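Local coordinates for protein ribonucleoside-diphosphate reductase (Pseudomonas aeruginosa, PDB 5IM3) that probably reduces ribonucleoside diphosphates to the 2'-deoxyribonucleotides needed for DNA synthesis, and binds dATP as an allosteric effector, at residues P568-S573 with G579-S584; S716-G721 with K759-S764. All blocks are in the same frame, centred on the assembly; numbering follows the deposited sequence.

Contact 1: P568-S573 with G579-S584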
ATOM      1  N   PRO A 568     -23.199  19.162 -29.217  1.00 49.94           N
ATOM      2  CA  PRO A 568     -22.534  20.227 -29.986  1.00 52.35           C
ATOM      3  C   PRO A 568     -22.140  19.790 -31.390  1.00 50.72           C
ATOM      4  O   PRO A 568     -22.184  20.609 -32.315  1.00 52.38           O
ATOM      5  CB  PRO A 568     -21.310  20.587 -29.126  1.00 51.20           C
ATOM      6  CG  PRO A 568     -21.152  19.476 -28.156  1.00 52.64           C
ATOM      7  CD  PRO A 568     -22.524  18.918 -27.930  1.00 51.55           C
ATOM      8  N   CYS A 569     -21.771  18.519 -31.584  1.00 48.60           N
ATOM      9  CA  CYS A 569     -21.468  18.038 -32.929  1.00 49.34           C
ATOM     10  C   CYS A 569     -22.690  18.088 -33.837  1.00 47.54           C
ATOM     11  O   CYS A 569     -22.550  18.277 -35.050  1.00 46.59           O
ATOM     12  CB  CYS A 569     -20.930  16.607 -32.881  1.00 49.12           C
ATOM     13  SG  CYS A 569     -19.301  16.422 -32.135  1.00 49.81           S
ATOM     14  N   ASN A 570     -23.888  17.910 -33.282  1.00 44.20           N
ATOM     15  CA  ASN A 570     -25.095  17.870 -34.099  1.00 46.53           C
ATOM     16  C   ASN A 570     -25.761  19.233 -34.221  1.00 45.31           C
ATOM     17  O   ASN A 570     -26.188  19.617 -35.315  1.00 44.49           O
ATOM     18  CB  ASN A 570     -26.098  16.861 -33.526  1.00 45.34           C
ATOM     19  CG  ASN A 570     -25.856  15.452 -34.025  1.00 45.13           C
ATOM     20  OD1 ASN A 570     -26.257  15.099 -35.134  1.00 44.79           O
ATOM     21  ND2 ASN A 570     -25.205  14.634 -33.207  1.00 48.02           N
ATOM     22  N   LEU A 571     -25.862  19.973 -33.113  1.00 47.10           N
ATOM     23  CA  LEU A 571     -26.516  21.275 -33.146  1.00 48.94           C
ATOM     24  C   LEU A 571     -25.748  22.274 -34.001  1.00 48.79           C
ATOM     25  O   LEU A 571     -26.347  23.203 -34.552  1.00 49.39           O
ATOM     26  CB  LEU A 571     -26.677  21.812 -31.723  1.00 50.97           C
ATOM     27  CG  LEU A 571     -27.722  21.089 -30.871  1.00 49.89           C
ATOM     28  CD1 LEU A 571     -27.567  21.443 -29.406  1.00 50.75           C
ATOM     29  CD2 LEU A 571     -29.118  21.438 -31.354  1.00 52.25           C
ATOM     30  N   ARG A 572     -24.435  22.101 -34.129  1.00 49.68           N
ATOM     31  CA  ARG A 572     -23.609  23.004 -34.917  1.00 53.45           C
ATOM     32  C   ARG A 572     -23.254  22.435 -36.283  1.00 54.47           C
ATOM     33  O   ARG A 572     -22.565  23.105 -37.058  1.00 50.86           O
ATOM     34  CB  ARG A 572     -22.329  23.345 -34.152  1.00 53.36           C
ATOM     35  CG  ARG A 572     -22.583  23.912 -32.762  1.00 55.36           C
ATOM     36  CD  ARG A 572     -21.311  24.478 -32.150  1.00 56.46           C
ATOM     37  NE  ARG A 572     -20.723  25.514 -32.989  1.00 57.91           N
ATOM     38  CZ  ARG A 572     -19.518  26.040 -32.803  1.00 59.63           C
ATOM     39  NH1 ARG A 572     -18.761  25.627 -31.797  1.00 59.24           N
ATOM     40  NH2 ARG A 572     -19.072  26.983 -33.625  1.00 59.79           N
ATOM     41  N   SER A 573     -23.708  21.227 -36.597  1.00 56.87           N
ATOM     42  CA  SER A 573     -23.444  20.651 -37.907  1.00 57.64           C
ATOM     43  C   SER A 573     -24.220  21.425 -38.969  1.00 58.98           C
ATOM     44  O   SER A 573     -25.427  21.646 -38.805  1.00 61.15           O
ATOM     45  CB  SER A 573     -23.839  19.178 -37.932  1.00 55.69           C
ATOM     46  OG  SER A 573     -23.672  18.626 -39.226  1.00 54.65           O
ATOM     47  N   GLY A 579     -29.371  14.836 -42.441  1.00 50.79           N
ATOM     48  CA  GLY A 579     -28.800  13.705 -41.734  1.00 46.24           C
ATOM     49  C   GLY A 579     -28.436  14.063 -40.311  1.00 46.98           C
ATOM     50  O   GLY A 579     -28.741  15.152 -39.818  1.00 45.79           O
ATOM     51  N   VAL A 580     -27.763  13.114 -39.663  1.00 48.38           N
ATOM     52  CA  VAL A 580     -27.390  13.201 -38.256  1.00 44.30           C
ATOM     53  C   VAL A 580     -25.941  12.757 -38.117  1.00 45.39           C
ATOM     54  O   VAL A 580     -25.498  11.824 -38.796  1.00 42.74           O
ATOM     55  CB  VAL A 580     -28.318  12.329 -37.374  1.00 46.45           C
ATOM     56  CG1 VAL A 580     -27.779  12.207 -35.944  1.00 44.24           C
ATOM     57  CG2 VAL A 580     -29.737  12.892 -37.363  1.00 45.95           C
ATOM     58  N   VAL A 581     -25.199  13.431 -37.240  1.00 46.13           N
ATOM     59  CA  VAL A 581     -23.842  13.010 -36.902  1.00 46.57           C
ATOM     60  C   VAL A 581     -23.929  11.920 -35.843  1.00 43.92           C
ATOM     61  O   VAL A 581     -24.398  12.159 -34.726  1.00 41.95           O
ATOM     62  CB  VAL A 581     -22.996  14.191 -36.405  1.00 46.82           C
ATOM     63  CG1 VAL A 581     -21.547  13.753 -36.202  1.00 46.96           C
ATOM     64  CG2 VAL A 581     -23.082  15.356 -37.376  1.00 48.89           C
ATOM     65  N   HIS A 582     -23.463  10.722 -36.190  1.00 44.00           N
ATOM     66  CA  HIS A 582     -23.602   9.561 -35.327  1.00 42.05           C
ATOM     67  C   HIS A 582     -22.353   9.273 -34.511  1.00 44.02           C
ATOM     68  O   HIS A 582     -22.425   8.508 -33.540  1.00 41.65           O
ATOM     69  CB  HIS A 582     -23.957   8.330 -36.168  1.00 43.93           C
ATOM     70  CG  HIS A 582     -25.345   8.365 -36.732  1.00 42.90           C
ATOM     71  ND1 HIS A 582     -25.608   8.207 -38.075  1.00 45.64           N
ATOM     72  CD2 HIS A 582     -26.546   8.533 -36.131  1.00 45.00           C
ATOM     73  CE1 HIS A 582     -26.911   8.285 -38.280  1.00 45.04           C
ATOM     74  NE2 HIS A 582     -27.503   8.480 -37.116  1.00 45.13           N
ATOM     75  N   SER A 583     -21.225   9.866 -34.876  1.00 43.15           N
ATOM     76  CA  SER A 583     -19.999   9.763 -34.095  1.00 41.86           C
ATOM     77  C   SER A 583     -18.975  10.697 -34.728  1.00 43.65           C
ATOM     78  O   SER A 583     -19.260  11.396 -35.705  1.00 44.37           O
ATOM     79  CB  SER A 583     -19.477   8.328 -34.043  1.00 40.09           C
ATOM     80  OG  SER A 583     -18.842   7.956 -35.255  1.00 41.47           O
ATOM     81  N   SER A 584     -17.779  10.707 -34.157  1.00 45.60           N
ATOM     82  CA  SER A 584     -16.639  11.350 -34.781  1.00 43.64           C
ATOM     83  C   SER A 584     -15.778  10.264 -35.432  1.00 41.45           C
ATOM     84  O   SER A 584     -16.230   9.130 -35.622  1.00 43.21           O
ATOM     85  CB  SER A 584     -15.894  12.187 -33.739  1.00 45.85           C
ATOM     86  OG  SER A 584     -14.914  12.997 -34.358  1.00 45.95           O
TER
HETATM   87  O   HOH W   1     -25.751  16.877 -39.606  1.00 41.20           O

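Contact 2: S716-G721 with K759-S764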
ATOM      1  N   SER A 716     -29.170  23.748 -45.588  1.00 56.54           N
ATOM      2  CA  SER A 716     -28.055  23.740 -44.653  1.00 56.58           C
ATOM      3  C   SER A 716     -28.050  25.014 -43.813  1.00 57.32           C
ATOM      4  O   SER A 716     -28.713  26.004 -44.132  1.00 60.99           O
ATOM      5  CB  SER A 716     -26.732  23.616 -45.408  1.00 56.21           C
ATOM      6  OG  SER A 716     -26.567  24.699 -46.313  1.00 58.60           O
ATOM      7  N   LEU A 717     -27.283  24.981 -42.720  1.00 56.54           N
ATOM      8  CA  LEU A 717     -27.093  26.192 -41.930  1.00 59.72           C
ATOM      9  C   LEU A 717     -26.558  27.323 -42.794  1.00 60.64           C
ATOM     10  O   LEU A 717     -26.926  28.488 -42.605  1.00 62.42           O
ATOM     11  CB  LEU A 717     -26.145  25.927 -40.758  1.00 58.32           C
ATOM     12  CG  LEU A 717     -26.647  25.006 -39.640  1.00 58.18           C
ATOM     13  CD1 LEU A 717     -25.594  24.909 -38.547  1.00 57.42           C
ATOM     14  CD2 LEU A 717     -27.963  25.492 -39.059  1.00 58.51           C
ATOM     15  N   TRP A 718     -25.698  26.997 -43.761  1.00 59.84           N
ATOM     16  CA  TRP A 718     -25.184  28.023 -44.661  1.00 61.21           C
ATOM     17  C   TRP A 718     -26.321  28.715 -45.401  1.00 62.85           C
ATOM     18  O   TRP A 718     -26.286  29.934 -45.606  1.00 64.94           O
ATOM     19  CB  TRP A 718     -24.202  27.408 -45.656  1.00 59.35           C
ATOM     20  CG  TRP A 718     -23.140  26.543 -45.047  1.00 57.69           C
ATOM     21  CD1 TRP A 718     -23.043  25.185 -45.140  1.00 56.20           C
ATOM     22  CD2 TRP A 718     -22.012  26.973 -44.270  1.00 57.78           C
ATOM     23  NE1 TRP A 718     -21.926  24.744 -44.476  1.00 54.08           N
ATOM     24  CE2 TRP A 718     -21.278  25.820 -43.929  1.00 55.01           C
ATOM     25  CE3 TRP A 718     -21.552  28.220 -43.832  1.00 59.06           C
ATOM     26  CZ2 TRP A 718     -20.112  25.875 -43.165  1.00 55.42           C
ATOM     27  CZ3 TRP A 718     -20.393  28.271 -43.073  1.00 57.61           C
ATOM     28  CH2 TRP A 718     -19.687  27.105 -42.748  1.00 55.17           C
ATOM     29  N   SER A 719     -27.335  27.951 -45.816  1.00 59.95           N
ATOM     30  CA  SER A 719     -28.495  28.544 -46.476  1.00 61.75           C
ATOM     31  C   SER A 719     -29.240  29.487 -45.546  1.00 61.75           C
ATOM     32  O   SER A 719     -29.830  30.472 -46.001  1.00 63.29           O
ATOM     33  CB  SER A 719     -29.448  27.450 -46.965  1.00 64.19           C
ATOM     34  OG  SER A 719     -28.806  26.555 -47.855  1.00 66.06           O
ATOM     35  N   GLN A 720     -29.234  29.197 -44.250  1.00 67.23           N
ATOM     36  CA  GLN A 720     -29.946  29.995 -43.264  1.00 69.26           C
ATOM     37  C   GLN A 720     -29.116  31.151 -42.730  1.00 68.19           C
ATOM     38  O   GLN A 720     -29.576  31.862 -41.833  1.00 69.94           O
ATOM     39  CB  GLN A 720     -30.387  29.109 -42.097  1.00 67.59           C
ATOM     40  CG  GLN A 720     -31.147  27.867 -42.510  1.00 68.09           C
ATOM     41  CD  GLN A 720     -31.394  26.940 -41.340  1.00 67.42           C
ATOM     42  OE1 GLN A 720     -31.659  27.389 -40.224  1.00 67.86           O
ATOM     43  NE2 GLN A 720     -31.292  25.638 -41.581  1.00 65.69           N
ATOM     44  N   GLY A 721     -27.909  31.351 -43.250  1.00 65.86           N
ATOM     45  CA  GLY A 721     -27.049  32.399 -42.739  1.00 67.07           C
ATOM     46  C   GLY A 721     -26.565  32.154 -41.328  1.00 64.95           C
ATOM     47  O   GLY A 721     -26.276  33.112 -40.604  1.00 65.72           O
ATOM     48  N   LYS A 759     -26.300  32.487 -50.682  1.00 69.26           N
ATOM     49  CA  LYS A 759     -26.457  32.278 -52.113  1.00 68.91           C
ATOM     50  C   LYS A 759     -25.810  30.986 -52.599  1.00 67.37           C
ATOM     51  O   LYS A 759     -26.099  30.554 -53.719  1.00 67.84           O
ATOM     52  CB  LYS A 759     -25.876  33.471 -52.874  1.00 70.32           C
ATOM     53  CG  LYS A 759     -26.694  34.748 -52.707  1.00 72.79           C
ATOM     54  CD  LYS A 759     -25.826  36.000 -52.731  1.00 74.81           C
ATOM     55  CE  LYS A 759     -25.136  36.202 -54.069  1.00 75.19           C
ATOM     56  NZ  LYS A 759     -24.249  37.398 -54.045  1.00 77.90           N
ATOM     57  N   GLY A 760     -24.954  30.360 -51.793  1.00 62.13           N
ATOM     58  CA  GLY A 760     -24.357  29.093 -52.168  1.00 61.85           C
ATOM     59  C   GLY A 760     -22.892  28.972 -51.805  1.00 62.83           C
ATOM     60  O   GLY A 760     -22.119  29.917 -51.992  1.00 64.36           O
ATOM     61  N   ILE A 761     -22.498  27.815 -51.271  1.00 64.08           N
ATOM     62  CA  ILE A 761     -21.090  27.477 -51.120  1.00 64.91           C
ATOM     63  C   ILE A 761     -20.869  26.074 -51.666  1.00 61.68           C
ATOM     64  O   ILE A 761     -21.809  25.303 -51.877  1.00 60.32           O
ATOM     65  CB  ILE A 761     -20.583  27.575 -49.662  1.00 64.61           C
ATOM     66  CG1 ILE A 761     -21.338  26.620 -48.741  1.00 65.85           C
ATOM     67  CG2 ILE A 761     -20.709  28.998 -49.158  1.00 68.00           C
ATOM     68  CD1 ILE A 761     -20.760  26.592 -47.344  1.00 66.33           C
ATOM     69  N   ARG A 762     -19.599  25.757 -51.892  1.00 55.66           N
ATOM     70  CA  ARG A 762     -19.213  24.540 -52.587  1.00 53.86           C
ATOM     71  C   ARG A 762     -19.080  23.339 -51.662  1.00 51.83           C
ATOM     72  O   ARG A 762     -19.105  22.202 -52.146  1.00 49.06           O
ATOM     73  CB  ARG A 762     -17.887  24.781 -53.322  1.00 52.70           C
ATOM     74  CG  ARG A 762     -17.315  23.589 -54.078  1.00 50.79           C
ATOM     75  CD  ARG A 762     -18.228  23.114 -55.192  1.00 53.39           C
ATOM     76  NE  ARG A 762     -17.585  22.072 -55.985  1.00 53.51           N
ATOM     77  CZ  ARG A 762     -18.172  21.409 -56.973  1.00 53.80           C
ATOM     78  NH1 ARG A 762     -19.431  21.673 -57.296  1.00 56.05           N
ATOM     79  NH2 ARG A 762     -17.499  20.480 -57.637  1.00 54.59           N
ATOM     80  N   ASN A 763     -18.958  23.556 -50.352  1.00 52.03           N
ATOM     81  CA  ASN A 763     -18.601  22.489 -49.427  1.00 51.61           C
ATOM     82  C   ASN A 763     -19.457  22.567 -48.170  1.00 51.49           C
ATOM     83  O   ASN A 763     -19.615  23.645 -47.587  1.00 52.98           O
ATOM     84  CB  ASN A 763     -17.117  22.579 -49.060  1.00 49.10           C
ATOM     85  CG  ASN A 763     -16.222  22.693 -50.277  1.00 50.11           C
ATOM     86  OD1 ASN A 763     -15.790  23.786 -50.649  1.00 50.52           O
ATOM     87  ND2 ASN A 763     -15.937  21.559 -50.904  1.00 49.34           N
ATOM     88  N   SER A 764     -19.994  21.419 -47.747  1.00 46.79           N
ATOM     89  CA  SER A 764     -20.848  21.379 -46.561  1.00 51.29           C
ATOM     90  C   SER A 764     -20.058  21.647 -45.289  1.00 47.41           C
ATOM     91  O   SER A 764     -20.586  22.252 -44.348  1.00 46.33           O
ATOM     92  CB  SER A 764     -21.550  20.022 -46.461  1.00 48.83           C
ATOM     93  OG  SER A 764     -20.608  18.967 -46.380  1.00 45.29           O
TER

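Contact 1: P568-S573 with G579-S584
N570 joins the C-terminal end of the short helix 566-571 to the extended chain at V581 through a pair of hydrogen bonds, the amide side chain matching the N-H and C=O of one and the same residue. V581 N donates to N570 OD1 over 2.9 Å, and N570 ND2 returns a bond to V581 O at 3.0 Å. The two bonds differ in aim. ND2 reaches V581 O in the carbonyl plane on a lone pair, with its N-H fairly straight at 157°, whereas the V581 nitrogen sits tilted from the plane of the N570 carbonyl. Asparagine suits the place because its carboxamide carries an acceptor and a donor side by side, and the pair of bonds fixes the rotation of the amide. ND2 has a second acceptor in K566 O, one turn back in the same helix.

Helix 566-571 follows strand 482-487's neighbour in the barrel sheet, strand 562-565, so the contact ties this helix to the loop that runs on toward strand 600-608. W486 of strand 482-487 touches C569, N570 and V581 alike.

Van der Waals contacts of the two valines accompany these bonds. The branched V581 turns its two methyls differently: CG2, anti to the carbonyl carbon, lies 3.8 Å from C569 O and equally near S573 OG, while CG1, anti to the backbone N (chi1 -174°), makes the apolar contact, within 4.4 Å of C569 CB. A compact beta-branched residue fills this buried spot without adding a polar group. V580 CG1 lies against N570 OD1 at 3.4 Å.

Water adds a looser connection, since S573 OG, a small hydroxyl, meets a water at 2.7 Å that also donates a weak bond to G579 O.

Contact 2: S716-G721 with K759-S764
A buried indole packing against an isoleucine and bonding to a backbone carbonyl joins two loops of the ribonucleotide reductase barrel domain: W718, in the connection between helices 679-707 and 724-735, meets I761 and S764 in the connection between helices 751-757 and 773-779. W718 opens a type I beta turn that ends at G721, a glycine at positive phi, where other residues fit less easily. On the other side, G760 breaks away just beyond helix 751-757 with a positive phi, and its backbone angles likewise call for glycine.

The apolar half of the contact is a CH-pi interaction. I761 sends its CD1 methyl over one face of the five-membered ring, 3.2 Å from the centroid and only 9° off the ring normal, and the two side chains meet at about a right angle. CG1 of I761 lies between the backbone N and the carbonyl carbon (chi1 61°), while the rest of the chain is extended, which brings the terminal methyl onto the indole. Isoleucine suits the spot because it offers a slender methyl end to a flat aromatic surface. S700 and C701 of helix 679-707 also touch I761, and P724 lies against W718.

Tryptophan adds what a purely hydrocarbon ring could not, a donor at its rim. Burial would make that N-H costly without an acceptor, and S764 supplies one from its main chain. The hydroxyl of S764 is engaged separately with H655 O, while N763 is held by S700, D635 and R656. The indole bond is short and nearly straight: W718 NE1 donates to S764 O over 2.8 Å at 163°, with the oxygen close to the ring plane but the nitrogen standing above the carbonyl plane.

In the fold
Both contacts belong to the barrel domain and lie on the same side of the chain's centre, their centres about 16 Å apart. They come in series: contact 1 closes a short excursion after helix 566-571, and contact 2 opens well over a hundred residues later, joining segments separated by 37 residues. They also touch directly, for L717 CD1 packs 3.3 Å from S573 O. Helix 724-735 is shared ground, meeting P568, L571 and R572 of contact 1 and L717 and W718 of contact 2, while P574 reaches L717 and W718. Sequence-local and more distant connections are thereby packed into one continuous region of the domain, away from the annotated nucleotide sites.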